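Local coordinates for ABC transporter substrate-binding protein (Rhizobium radiobacter, PDB 6TFX) that binds a mannityl-opine, as a solute-binding protein of an ABC transporter, and probably delivers it for import into the bacterial cell, at residues A[22-27]-A[369-374]; A[384-389]-A[397-402]; A[91-96]-A[101-106]. All coordinates share one frame; numbering follows the deposited sequence.

Contact 1. Residues A[22-27]-A[369-374]; sequences FATTTS and AWHQMI. With N72 ((2~{R})-2-[[(3~{R},4~{R},5~{S})-3,4,5,6-tetrakis(oxidanyl)-2-oxidanylidene-hexyl]amino]pentanedioic acid), chain C.
T24 and T25 face H371 across the ligand pocket of this periplasmic binding protein, where the start of helix 26-35 and helix 367-374 grip one carboxylate of the opine N72. The direct contact is apolar. T25 CG2 comes obliquely to the imidazole at H371 CD2, 3.6 Å away, and T24 CG2 lies 4.1 Å from H371 CE1. W370 CZ3 packs over one imidazole face, near its rim.

The polar contacts run through the ligand. H371 NE2 donates to N72 O at 2.8 Å, with the acceptor at the ring edge and in its plane; R375 bonds to ND1 of the same ring, which fits a proton held on NE2. The other oxygen of the same carboxylate, OXT, accepts from T26 N at 3.0 Å. That N-H belongs to the helix start, whose dipole would favour the negative charge. T25 is the N-cap: its OG1 lies between the backbone N and the carbonyl carbon (chi1 68°), bonding to D28 N, and this leaves CG2 to meet the histidine.

Just before the helix, T24 OG1 donates back to F22 O at 2.8 Å, standing 40° above the plane of that carbonyl.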
# COMPACT_ATOMS: atom_id res chain seq x y z
N PHE A 22 -0.18 -7.85 -8.90
CA PHE A 22 0.41 -8.54 -7.75
C PHE A 22 1.32 -7.66 -6.90
O PHE A 22 1.55 -7.98 -5.75
CB PHE A 22 1.16 -9.81 -8.15
CG PHE A 22 0.23 -10.88 -8.64
CD1 PHE A 22 -0.43 -11.71 -7.73
CD2 PHE A 22 0.06 -11.11 -10.00
CE1 PHE A 22 -1.30 -12.73 -8.19
CE2 PHE A 22 -0.77 -12.14 -10.46
CZ PHE A 22 -1.44 -12.94 -9.55
N ALA A 23 1.89 -6.59 -7.49
CA ALA A 23 2.85 -5.76 -6.77
C ALA A 23 2.21 -5.20 -5.50
O ALA A 23 1.19 -4.52 -5.58
CB ALA A 23 3.36 -4.65 -7.68
N THR A 24 2.81 -5.55 -4.34
CA THR A 24 2.27 -5.23 -3.01
C THR A 24 3.24 -4.47 -2.12
O THR A 24 2.82 -3.56 -1.41
CB THR A 24 1.82 -6.53 -2.35
OG1 THR A 24 0.83 -7.16 -3.18
CG2 THR A 24 1.27 -6.33 -0.94
N THR A 25 4.54 -4.84 -2.14
CA THR A 25 5.49 -4.12 -1.29
C THR A 25 5.60 -2.68 -1.79
O THR A 25 5.37 -2.41 -2.98
CB THR A 25 6.86 -4.79 -1.31
OG1 THR A 25 7.42 -4.64 -2.61
CG2 THR A 25 6.81 -6.29 -0.92
N THR A 26 5.98 -1.75 -0.90
CA THR A 26 6.12 -0.35 -1.35
C THR A 26 7.10 -0.28 -2.54
O THR A 26 6.83 0.45 -3.51
CB THR A 26 6.65 0.51 -0.20
OG1 THR A 26 5.61 0.61 0.76
CG2 THR A 26 7.00 1.93 -0.67
N SER A 27 8.22 -1.02 -2.47
CA SER A 27 9.21 -0.93 -3.55
C SER A 27 8.64 -1.39 -4.90
O SER A 27 8.84 -0.72 -5.91
CB SER A 27 10.47 -1.71 -3.21
OG SER A 27 11.43 -1.48 -4.23
N ALA A 369 9.78 -12.11 1.19
CA ALA A 369 9.58 -13.50 1.64
C ALA A 369 8.59 -13.52 2.81
O ALA A 369 7.78 -14.45 2.92
CB ALA A 369 10.91 -14.10 2.10
N TRP A 370 8.68 -12.51 3.72
CA TRP A 370 7.78 -12.39 4.86
C TRP A 370 6.33 -12.21 4.34
O TRP A 370 5.43 -12.88 4.84
CB TRP A 370 8.22 -11.21 5.71
CG TRP A 370 7.23 -10.79 6.77
CD1 TRP A 370 7.03 -11.38 7.99
CD2 TRP A 370 6.34 -9.69 6.69
NE1 TRP A 370 6.07 -10.68 8.69
CE2 TRP A 370 5.64 -9.62 7.92
CE3 TRP A 370 6.08 -8.71 5.71
CZ2 TRP A 370 4.68 -8.63 8.19
CZ3 TRP A 370 5.18 -7.70 5.99
CH2 TRP A 370 4.46 -7.68 7.20
N HIS A 371 6.13 -11.35 3.32
CA HIS A 371 4.81 -11.15 2.71
C HIS A 371 4.23 -12.48 2.23
O HIS A 371 3.03 -12.70 2.34
CB HIS A 371 4.90 -10.18 1.50
CG HIS A 371 4.66 -8.77 1.88
ND1 HIS A 371 3.37 -8.27 2.02
CD2 HIS A 371 5.54 -7.77 2.16
CE1 HIS A 371 3.51 -7.00 2.37
NE2 HIS A 371 4.78 -6.65 2.47
N GLN A 372 5.07 -13.36 1.68
CA GLN A 372 4.60 -14.67 1.21
C GLN A 372 4.26 -15.56 2.42
O GLN A 372 3.24 -16.25 2.40
CB GLN A 372 5.70 -15.33 0.37
CG GLN A 372 5.26 -16.60 -0.33
CD GLN A 372 6.38 -17.18 -1.14
OE1 GLN A 372 7.14 -18.02 -0.66
NE2 GLN A 372 6.51 -16.76 -2.40
N MET A 373 5.12 -15.56 3.46
CA MET A 373 4.91 -16.40 4.65
C MET A 373 3.65 -16.06 5.39
O MET A 373 2.89 -16.95 5.74
CB MET A 373 6.10 -16.31 5.61
CG MET A 373 7.33 -16.99 5.07
SD MET A 373 8.63 -16.98 6.33
CE MET A 373 8.02 -18.15 7.47
N ILE A 374 3.38 -14.77 5.62
CA ILE A 374 2.17 -14.41 6.38
C ILE A 374 0.90 -14.79 5.63
O ILE A 374 -0.12 -15.07 6.26
CB ILE A 374 2.21 -12.93 6.79
CG1 ILE A 374 2.25 -12.01 5.55
CG2 ILE A 374 3.42 -12.68 7.73
CD1 ILE A 374 2.29 -10.50 5.92
OAB N72 C . 7.55 1.75 10.75
CAF N72 C . 6.45 1.15 10.03
CAG N72 C . 6.76 0.56 8.61
OAC N72 C . 7.97 1.00 8.09
CAH N72 C . 5.51 0.57 7.73
OAM N72 C . 4.40 1.31 8.04
CAI N72 C . 5.29 0.83 6.25
OAD N72 C . 6.23 1.75 5.75
CAJ N72 C . 5.07 -0.45 5.47
OAE N72 C . 4.63 -1.45 6.10
CAK N72 C . 5.44 -0.52 3.97
N N72 C . 4.26 -0.63 3.14
CA N72 C . 3.98 -1.78 2.37
C N72 C . 4.77 -3.03 2.63
O N72 C . 4.58 -4.05 3.39
CB N72 C . 2.47 -1.96 2.24
CG N72 C . 1.90 -3.35 1.93
CD N72 C . 0.57 -3.30 1.18
OE1 N72 C . 0.28 -2.35 0.38
OE2 N72 C . -0.24 -4.24 1.35
OXT N72 C . 5.72 -2.91 1.83

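Contact 2. Residues A[384-389]-A[397-402]; sequences YGAARF and TQFYHS. With N72 ((2~{R})-2-[[(3~{R},4~{R},5~{S})-3,4,5,6-tetrakis(oxidanyl)-2-oxidanylidene-hexyl]amino]pentanedioic acid), chain C.
The Y384 and F399 rings meet obliquely, their planes at 63°, and the F399 rim does the touching: its edge holds Y384 CD2, 3.6 Å from F399 CE1, and A386 CB, 4.0 Å from F399 CZ. F399 CB in turn sits over the centre of one face of the Y400 ring. At the edge of the Y384 ring, in its plane, lies OE2 of N72, which accepts from Y384 OH at 2.6 Å. The R388 guanidinium also works through its edges, with Q398 and the side-chain carboxylate of N72 both in its plane.

R388 bends at chi2 (-65°), bringing NH1 back to the carbonyl of A387, just past the strand, and each of its five N-H groups finds an acceptor. NE donates to Q398 OE1 at 2.8 Å; NH1 serves A387 O and N72 OE1; NH2 reaches N72 OE2, 2.8 Å away and nearly straight at 169°, and a water that itself donates to Q398 OE1. The amide oxygen of Q398 thus takes two bonds, one direct and one from the water, and as a second-shell group would help to hold the guanidinium's rotation.

Because Q398 and A387 offer neutral oxygens, the carboxylate of N72 is the charged group among the acceptors of R388. In this buried site such pairing would favour an ionised glutamyl end of the opine; Y384 OH adds a second bond to OE2 and is itself bonded to R375, a further positive group close by.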
# COMPACT_ATOMS: atom_id res chain seq x y z
N TYR A 384 1.59 -5.54 10.39
CA TYR A 384 1.46 -5.14 8.99
C TYR A 384 1.17 -3.64 8.97
O TYR A 384 0.40 -3.14 9.81
CB TYR A 384 0.26 -5.88 8.38
CG TYR A 384 0.29 -5.99 6.87
CD1 TYR A 384 0.97 -7.03 6.24
CD2 TYR A 384 -0.37 -5.05 6.07
CE1 TYR A 384 0.98 -7.14 4.85
CE2 TYR A 384 -0.34 -5.14 4.68
CZ TYR A 384 0.37 -6.17 4.07
OH TYR A 384 0.36 -6.33 2.71
N GLY A 385 1.75 -2.93 8.01
CA GLY A 385 1.53 -1.49 7.91
C GLY A 385 1.11 -1.14 6.49
O GLY A 385 1.84 -1.45 5.55
N ALA A 386 -0.05 -0.50 6.33
CA ALA A 386 -0.51 -0.18 4.97
C ALA A 386 -1.58 0.88 5.01
O ALA A 386 -2.19 1.12 6.06
CB ALA A 386 -1.11 -1.43 4.32
N ALA A 387 -1.83 1.47 3.84
CA ALA A 387 -2.96 2.37 3.61
C ALA A 387 -3.70 1.86 2.38
O ALA A 387 -3.11 1.16 1.54
CB ALA A 387 -2.50 3.81 3.39
N ARG A 388 -4.99 2.23 2.24
CA ARG A 388 -5.75 1.85 1.05
C ARG A 388 -6.51 3.11 0.60
O ARG A 388 -6.36 4.18 1.23
CB ARG A 388 -6.73 0.70 1.39
CG ARG A 388 -6.01 -0.66 1.65
CD ARG A 388 -5.32 -1.16 0.37
NE ARG A 388 -4.71 -2.48 0.48
CZ ARG A 388 -3.41 -2.69 0.66
NH1 ARG A 388 -2.59 -1.67 0.88
NH2 ARG A 388 -2.93 -3.93 0.65
N PHE A 389 -7.35 3.01 -0.47
CA PHE A 389 -8.13 4.20 -0.87
C PHE A 389 -8.88 4.73 0.37
O PHE A 389 -9.34 3.92 1.18
CB PHE A 389 -9.14 3.87 -1.98
CG PHE A 389 -8.53 3.43 -3.28
CD1 PHE A 389 -7.48 4.15 -3.85
CD2 PHE A 389 -9.01 2.32 -3.95
CE1 PHE A 389 -6.92 3.75 -5.07
CE2 PHE A 389 -8.44 1.91 -5.17
CZ PHE A 389 -7.40 2.63 -5.72
N THR A 397 -12.88 -4.20 4.34
CA THR A 397 -13.12 -5.44 3.60
C THR A 397 -11.82 -6.25 3.51
O THR A 397 -11.84 -7.46 3.71
CB THR A 397 -13.68 -5.13 2.20
OG1 THR A 397 -14.96 -4.49 2.35
CG2 THR A 397 -13.81 -6.39 1.35
N GLN A 398 -10.72 -5.59 3.15
CA GLN A 398 -9.48 -6.34 2.90
C GLN A 398 -8.84 -6.96 4.14
O GLN A 398 -8.30 -8.07 4.08
CB GLN A 398 -8.48 -5.42 2.18
CG GLN A 398 -9.04 -5.00 0.79
CD GLN A 398 -8.06 -4.15 0.03
OE1 GLN A 398 -6.85 -4.30 0.16
NE2 GLN A 398 -8.57 -3.27 -0.82
N PHE A 399 -8.87 -6.22 5.25
CA PHE A 399 -8.21 -6.70 6.47
C PHE A 399 -9.14 -7.43 7.44
O PHE A 399 -8.63 -8.21 8.27
CB PHE A 399 -7.60 -5.52 7.22
CG PHE A 399 -6.34 -5.00 6.59
CD1 PHE A 399 -5.10 -5.56 6.92
CD2 PHE A 399 -6.38 -3.98 5.64
CE1 PHE A 399 -3.92 -5.09 6.33
CE2 PHE A 399 -5.21 -3.53 5.01
CZ PHE A 399 -3.98 -4.07 5.39
N TYR A 400 -10.46 -7.17 7.40
CA TYR A 400 -11.33 -7.69 8.44
C TYR A 400 -12.58 -8.47 8.00
O TYR A 400 -13.20 -9.08 8.88
CB TYR A 400 -11.75 -6.55 9.40
CG TYR A 400 -10.58 -5.73 9.89
CD1 TYR A 400 -9.54 -6.31 10.62
CD2 TYR A 400 -10.49 -4.36 9.60
CE1 TYR A 400 -8.45 -5.56 11.05
CE2 TYR A 400 -9.40 -3.60 10.02
CZ TYR A 400 -8.36 -4.21 10.71
OH TYR A 400 -7.28 -3.47 11.13
N HIS A 401 -12.96 -8.45 6.71
CA HIS A 401 -14.16 -9.22 6.31
C HIS A 401 -13.75 -10.69 6.18
O HIS A 401 -12.65 -10.97 5.71
CB HIS A 401 -14.71 -8.70 4.98
CG HIS A 401 -16.02 -9.32 4.62
ND1 HIS A 401 -16.10 -10.60 4.09
CD2 HIS A 401 -17.28 -8.84 4.80
CE1 HIS A 401 -17.40 -10.83 3.91
NE2 HIS A 401 -18.14 -9.80 4.31
N SER A 402 -14.60 -11.62 6.64
CA SER A 402 -14.19 -13.03 6.62
C SER A 402 -13.84 -13.57 5.21
O SER A 402 -13.06 -14.54 5.11
CB SER A 402 -15.23 -13.93 7.29
OG SER A 402 -16.36 -14.00 6.44
OAB N72 C . 7.55 1.75 10.75
CAF N72 C . 6.45 1.15 10.03
CAG N72 C . 6.76 0.56 8.61
OAC N72 C . 7.97 1.00 8.09
CAH N72 C . 5.51 0.57 7.73
OAM N72 C . 4.40 1.31 8.04
CAI N72 C . 5.29 0.83 6.25
OAD N72 C . 6.23 1.75 5.75
CAJ N72 C . 5.07 -0.45 5.47
OAE N72 C . 4.63 -1.45 6.10
CAK N72 C . 5.44 -0.52 3.97
N N72 C . 4.26 -0.63 3.14
CA N72 C . 3.98 -1.78 2.37
C N72 C . 4.77 -3.03 2.63
O N72 C . 4.58 -4.05 3.39
CB N72 C . 2.47 -1.96 2.24
CG N72 C . 1.90 -3.35 1.93
CD N72 C . 0.57 -3.30 1.18
OE1 N72 C . 0.28 -2.35 0.38
OE2 N72 C . -0.24 -4.24 1.35
OXT N72 C . 5.72 -2.91 1.83
O HOH W 1 -4.61 -5.58 -1.02

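Contact 3. Residues A[91-96]-A[101-106]; sequences VVFSLD and PKRSAF
Two torsions bring F93 and R103 together. The phenylalanine swings CG anti to its own N (chi1 172°), which carries the ring off the side of helix 88-98, while the arginine leaves its loop extended through chi2 and then bends at chi3 (-72°), turning its guanidinium back toward the helix. The two flat groups cross obliquely with planes 68° apart: F93 CE1 lies at the guanidinium edge, in its plane, 4.0 Å from R103 NH1. The pair touches at this one point and does not stack.

The other arm of the guanidinium faces the helix backbone. R103 NH2 is 3.5 Å from D96 O, approached obliquely to the guanidinium plane, and a water in the plane of that group completes the link: it accepts from R103 NH2 at 2.9 Å and donates to F93 O. The D96 carboxylate leads away from this meeting, with OD2 6.1 Å from R103 NH2. Each charge has its nearer partner elsewhere: D96 OD1 forms a salt bridge with R99, and R103 NE one with D100, the residue just before P101. Bonds at NE (D100) and at NH2 (the water) restrain the guanidinium at two of its nitrogens.

Around the pair, F93 also packs on K150, F153 and K154 of helix 150-156, and D96 rests on V116 of strand 113-118. Beyond R103, S104 OG accepts from F106 N at 3.0 Å and is itself bonded to A98 O near the helix end. The whole is a surface join between helix 88-98 and the loop that returns the chain to strand 113-118 of the four-stranded antiparallel sheet, with an ST turn at S104 shaping the loop.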
# COMPACT_ATOMS: atom_id res chain seq x y z
N VAL A 91 -7.31 -3.07 -22.55
CA VAL A 91 -8.06 -2.65 -21.36
C VAL A 91 -8.97 -3.78 -20.89
O VAL A 91 -9.01 -4.08 -19.69
CB VAL A 91 -8.83 -1.34 -21.60
CG1 VAL A 91 -9.70 -0.99 -20.39
CG2 VAL A 91 -7.87 -0.20 -21.93
N VAL A 92 -9.70 -4.41 -21.83
CA VAL A 92 -10.57 -5.54 -21.49
C VAL A 92 -9.72 -6.64 -20.86
O VAL A 92 -10.09 -7.17 -19.82
CB VAL A 92 -11.33 -6.07 -22.74
CG1 VAL A 92 -12.10 -7.35 -22.43
CG2 VAL A 92 -12.27 -4.98 -23.27
N PHE A 93 -8.58 -6.99 -21.51
CA PHE A 93 -7.74 -8.05 -20.99
C PHE A 93 -7.25 -7.71 -19.56
O PHE A 93 -7.32 -8.55 -18.65
CB PHE A 93 -6.53 -8.27 -21.92
CG PHE A 93 -5.51 -9.22 -21.33
CD1 PHE A 93 -5.70 -10.60 -21.40
CD2 PHE A 93 -4.40 -8.74 -20.65
CE1 PHE A 93 -4.78 -11.48 -20.81
CE2 PHE A 93 -3.49 -9.62 -20.05
CZ PHE A 93 -3.69 -10.97 -20.14
N SER A 94 -6.79 -6.46 -19.37
CA SER A 94 -6.22 -6.05 -18.09
C SER A 94 -7.23 -6.05 -16.96
O SER A 94 -6.95 -6.60 -15.89
CB SER A 94 -5.57 -4.68 -18.19
OG SER A 94 -4.54 -4.70 -19.15
N LEU A 95 -8.40 -5.41 -17.18
CA LEU A 95 -9.44 -5.32 -16.14
C LEU A 95 -10.05 -6.68 -15.86
O LEU A 95 -10.32 -6.99 -14.70
CB LEU A 95 -10.51 -4.29 -16.51
CG LEU A 95 -10.00 -2.85 -16.52
CD1 LEU A 95 -11.13 -1.90 -16.87
CD2 LEU A 95 -9.38 -2.44 -15.14
N ASP A 96 -10.16 -7.56 -16.90
CA ASP A 96 -10.67 -8.90 -16.60
C ASP A 96 -9.64 -9.67 -15.78
O ASP A 96 -10.02 -10.54 -14.98
CB ASP A 96 -10.97 -9.68 -17.88
CG ASP A 96 -12.26 -9.26 -18.57
OD1 ASP A 96 -13.07 -8.53 -17.93
OD2 ASP A 96 -12.46 -9.67 -19.74
N PRO A 101 -9.74 -13.69 -9.27
CA PRO A 101 -8.95 -14.10 -8.09
C PRO A 101 -7.79 -15.04 -8.39
O PRO A 101 -6.87 -15.16 -7.58
CB PRO A 101 -9.98 -14.73 -7.14
CG PRO A 101 -11.14 -15.03 -7.96
CD PRO A 101 -11.17 -14.05 -9.11
N LYS A 102 -7.81 -15.68 -9.56
CA LYS A 102 -6.75 -16.60 -9.97
C LYS A 102 -5.56 -15.90 -10.62
O LYS A 102 -4.51 -16.53 -10.80
CB LYS A 102 -7.32 -17.65 -10.94
CG LYS A 102 -8.36 -18.58 -10.29
CD LYS A 102 -8.90 -19.60 -11.28
CE LYS A 102 -9.91 -20.50 -10.62
NZ LYS A 102 -10.55 -21.43 -11.59
N ARG A 103 -5.71 -14.61 -11.00
CA ARG A 103 -4.67 -13.87 -11.73
C ARG A 103 -4.40 -12.47 -11.17
O ARG A 103 -3.79 -11.65 -11.83
CB ARG A 103 -5.07 -13.75 -13.21
CG ARG A 103 -5.26 -15.09 -13.92
CD ARG A 103 -5.50 -14.92 -15.42
NE ARG A 103 -6.84 -14.37 -15.66
CZ ARG A 103 -7.15 -13.55 -16.67
NH1 ARG A 103 -6.22 -13.19 -17.55
NH2 ARG A 103 -8.39 -13.09 -16.80
N SER A 104 -4.84 -12.22 -9.93
CA SER A 104 -4.71 -10.89 -9.35
C SER A 104 -4.78 -11.00 -7.84
O SER A 104 -5.52 -11.85 -7.33
CB SER A 104 -5.88 -10.04 -9.84
OG SER A 104 -5.93 -8.79 -9.18
N ALA A 105 -4.05 -10.13 -7.14
CA ALA A 105 -4.10 -10.11 -5.68
C ALA A 105 -5.18 -9.12 -5.22
O ALA A 105 -5.44 -9.03 -4.01
CB ALA A 105 -2.74 -9.69 -5.11
N PHE A 106 -5.79 -8.39 -6.17
CA PHE A 106 -6.72 -7.30 -5.87
C PHE A 106 -8.13 -7.48 -6.43
O PHE A 106 -8.88 -6.50 -6.55
CB PHE A 106 -6.09 -5.98 -6.37
CG PHE A 106 -4.65 -5.79 -5.97
CD1 PHE A 106 -4.26 -5.82 -4.63
CD2 PHE A 106 -3.66 -5.60 -6.94
CE1 PHE A 106 -2.92 -5.66 -4.26
CE2 PHE A 106 -2.32 -5.39 -6.56
CZ PHE A 106 -1.96 -5.46 -5.23
O HOH W 2 -8.11 -11.30 -19.01

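Contacts 1 and 2 are buried and share N72: contact 1 grips one of its carboxylates, contact 2 the other. They are also neighbours, since helix 367-374 leads into strand 381-386, and H371, W370 and I374 all pack against Y384. Contact 3 lies at the surface, away from the pocket, and is nested in the long loop that contact 1 closes. Its arginine meets a water and one acid of its own loop, D100, whereas R388 of contact 2 faces the ligand. Even so, contact 3 reaches contact 1: F22 packs on R103 and S104, and the F106 ring touches the backbone of A23.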